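Local coordinates for putative metal-dependent phosphoesterase (Bifidobacterium adolescentis, PDB 3O0F), which acts as a metal-dependent phosphoesterase of the PHP family, binding iron, zinc and adenosine monophosphate at its active site, at residues L213-L219 with R244-I248. Residues are numbered along the deposited sequence; the frame is centred on the assembly and turned at random.
Sequences LLSDEQL and RLLTI
Arg244 meets Asp216 side-on in a salt bridge that puts two guanidinium nitrogens on a single carboxylate oxygen. Arg244 NE reaches Asp216 OD1 at 3.0 Å, and Arg244 NH2 reaches the same oxygen at 2.9 Å. The two flat groups are only 4° from coplanar. CG of Arg244 stands anti to the backbone N (chi1 160°) and the chain runs extended to NE, toward helix 216-225. Arg244 NH2 also donates to Leu214 O, at 3.0 Å, tilted out of the guanidinium plane. A water joins NH1 to that same carbonyl, while Gln241 bonds NH1 from Arg244's own helix; a second water donates to Asp216 OD2 and accepts a weak bond from Arg244 NE. With an alanine in place of Arg244, the Asp216 carboxylate is likely to lose its countercharge, and Leu214 O its direct side-chain donor.

The apolar contacts centre on Leu219, whose CD1 lies 3.8 Å from Ile248 CD1 and 4.1 Å from Leu245 CD2. Leu245 and Ile248 also pack on Val232 and Leu230 of strand 229-233.

Ser215 and Gln218 close a capping box: Gln218 N donates to Ser215 OG, and Ser215 N to Gln218 OE1. Arg244 thus ties this capped helix start to helix 239-252 within the alpha/beta PHP fold.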
loop_
_atom_site.group_PDB
_atom_site.type_symbol
_atom_site.label_atom_id
_atom_site.label_comp_id
_atom_site.label_asym_id
_atom_site.label_seq_id
_atom_site.Cartn_x
_atom_site.Cartn_y
_atom_site.Cartn_z
ATOM N N LEU A 213 14.032 -3.726 -11.054
ATOM C CA LEU A 213 13.976 -3.500 -9.614
ATOM C C LEU A 213 14.924 -2.373 -9.179
ATOM O O LEU A 213 15.864 -1.980 -9.883
ATOM C CB LEU A 213 14.349 -4.776 -8.869
ATOM C CG LEU A 213 13.588 -6.047 -9.229
ATOM C CD1 LEU A 213 14.195 -7.238 -8.476
ATOM C CD2 LEU A 213 12.076 -5.884 -8.904
ATOM N N LEU A 214 14.649 -1.824 -8.013
ATOM C CA LEU A 214 15.619 -0.987 -7.330
ATOM C C LEU A 214 16.931 -1.716 -7.220
ATOM O O LEU A 214 16.975 -2.925 -6.879
ATOM C CB LEU A 214 15.144 -0.636 -5.907
ATOM C CG LEU A 214 13.980 0.336 -5.816
ATOM C CD1 LEU A 214 13.494 0.401 -4.359
ATOM C CD2 LEU A 214 14.361 1.719 -6.350
ATOM N N SER A 215 18.008 -0.986 -7.483
ATOM C CA SER A 215 19.322 -1.533 -7.315
ATOM C C SER A 215 19.799 -1.383 -5.866
ATOM O O SER A 215 19.230 -0.631 -5.080
ATOM C CB SER A 215 20.271 -0.812 -8.221
ATOM O OG SER A 215 20.437 0.498 -7.759
ATOM N N ASP A 216 20.876 -2.077 -5.527
ATOM C CA ASP A 216 21.516 -1.928 -4.212
ATOM C C ASP A 216 21.908 -0.482 -3.919
ATOM O O ASP A 216 21.794 -0.040 -2.774
ATOM C CB ASP A 216 22.793 -2.773 -4.101
ATOM C CG ASP A 216 22.518 -4.305 -4.161
ATOM O OD1 ASP A 216 21.347 -4.705 -4.299
ATOM O OD2 ASP A 216 23.479 -5.103 -4.038
ATOM N N GLU A 217 22.441 0.210 -4.924
ATOM C CA GLU A 217 22.818 1.630 -4.792
ATOM C C GLU A 217 21.611 2.514 -4.453
ATOM O O GLU A 217 21.713 3.365 -3.588
ATOM C CB GLU A 217 23.579 2.162 -6.050
ATOM C CG GLU A 217 24.994 1.552 -6.178
ATOM C CD GLU A 217 26.069 2.347 -7.011
ATOM O OE1 GLU A 217 26.084 2.299 -8.276
ATOM O OE2 GLU A 217 26.970 2.939 -6.366
ATOM N N GLN A 218 20.472 2.303 -5.110
ATOM C CA GLN A 218 19.260 3.070 -4.795
ATOM C C GLN A 218 18.770 2.743 -3.392
ATOM O O GLN A 218 18.289 3.630 -2.680
ATOM C CB GLN A 218 18.139 2.832 -5.807
ATOM C CG GLN A 218 18.471 3.271 -7.257
ATOM C CD GLN A 218 17.402 2.833 -8.232
ATOM O OE1 GLN A 218 17.310 1.645 -8.577
ATOM N NE2 GLN A 218 16.580 3.801 -8.715
ATOM N N LEU A 219 18.880 1.475 -2.988
ATOM C CA LEU A 219 18.514 1.101 -1.640
ATOM C C LEU A 219 19.451 1.747 -0.638
ATOM O O LEU A 219 18.985 2.203 0.403
ATOM C CB LEU A 219 18.444 -0.430 -1.436
ATOM C CG LEU A 219 17.215 -1.090 -2.092
ATOM C CD1 LEU A 219 17.270 -2.606 -2.024
ATOM C CD2 LEU A 219 15.915 -0.566 -1.460
ATOM N N ARG A 244 18.431 -11.727 -1.207
ATOM C CA ARG A 244 19.128 -10.465 -1.461
ATOM C C ARG A 244 18.676 -9.378 -0.445
ATOM O O ARG A 244 19.491 -8.683 0.166
ATOM C CB ARG A 244 18.890 -10.054 -2.923
ATOM C CG ARG A 244 19.128 -8.591 -3.218
ATOM C CD ARG A 244 19.154 -8.287 -4.709
ATOM N NE ARG A 244 19.300 -6.844 -4.831
ATOM C CZ ARG A 244 18.313 -5.977 -5.026
ATOM N NH1 ARG A 244 17.070 -6.385 -5.257
ATOM N NH2 ARG A 244 18.578 -4.666 -5.026
ATOM N N LEU A 245 17.385 -9.246 -0.228
ATOM C CA LEU A 245 16.887 -8.191 0.653
ATOM C C LEU A 245 17.227 -8.473 2.134
ATOM O O LEU A 245 17.493 -7.550 2.896
ATOM C CB LEU A 245 15.357 -8.017 0.441
ATOM C CG LEU A 245 14.843 -7.527 -0.928
ATOM C CD1 LEU A 245 13.298 -7.697 -0.980
ATOM C CD2 LEU A 245 15.206 -6.035 -1.242
ATOM N N LEU A 246 17.198 -9.749 2.535
ATOM C CA LEU A 246 17.549 -10.143 3.904
ATOM C C LEU A 246 19.021 -9.808 4.185
ATOM O O LEU A 246 19.369 -9.414 5.286
ATOM C CB LEU A 246 17.323 -11.644 4.118
ATOM C CG LEU A 246 15.879 -12.123 4.247
ATOM C CD1 LEU A 246 15.835 -13.643 4.191
ATOM C CD2 LEU A 246 15.184 -11.540 5.513
ATOM N N THR A 247 19.869 -9.985 3.178
ATOM C CA THR A 247 21.258 -9.683 3.306
ATOM C C THR A 247 21.487 -8.203 3.479
ATOM O O THR A 247 22.287 -7.805 4.326
ATOM C CB THR A 247 22.060 -10.229 2.099
ATOM O OG1 THR A 247 21.898 -11.647 2.075
ATOM C CG2 THR A 247 23.552 -9.871 2.209
ATOM N N ILE A 248 20.817 -7.383 2.660
ATOM C CA ILE A 248 20.904 -5.948 2.790
ATOM C C ILE A 248 20.400 -5.489 4.168
ATOM O O ILE A 248 21.056 -4.679 4.840
ATOM C CB ILE A 248 20.131 -5.215 1.673
ATOM C CG1 ILE A 248 20.826 -5.457 0.304
ATOM C CG2 ILE A 248 19.979 -3.708 2.032
ATOM C CD1 ILE A 248 19.942 -5.137 -0.902
HETATM O O HOH W 1 15.091 -4.339 -5.154
HETATM O O HOH W 2 22.273 -7.503 -4.212
#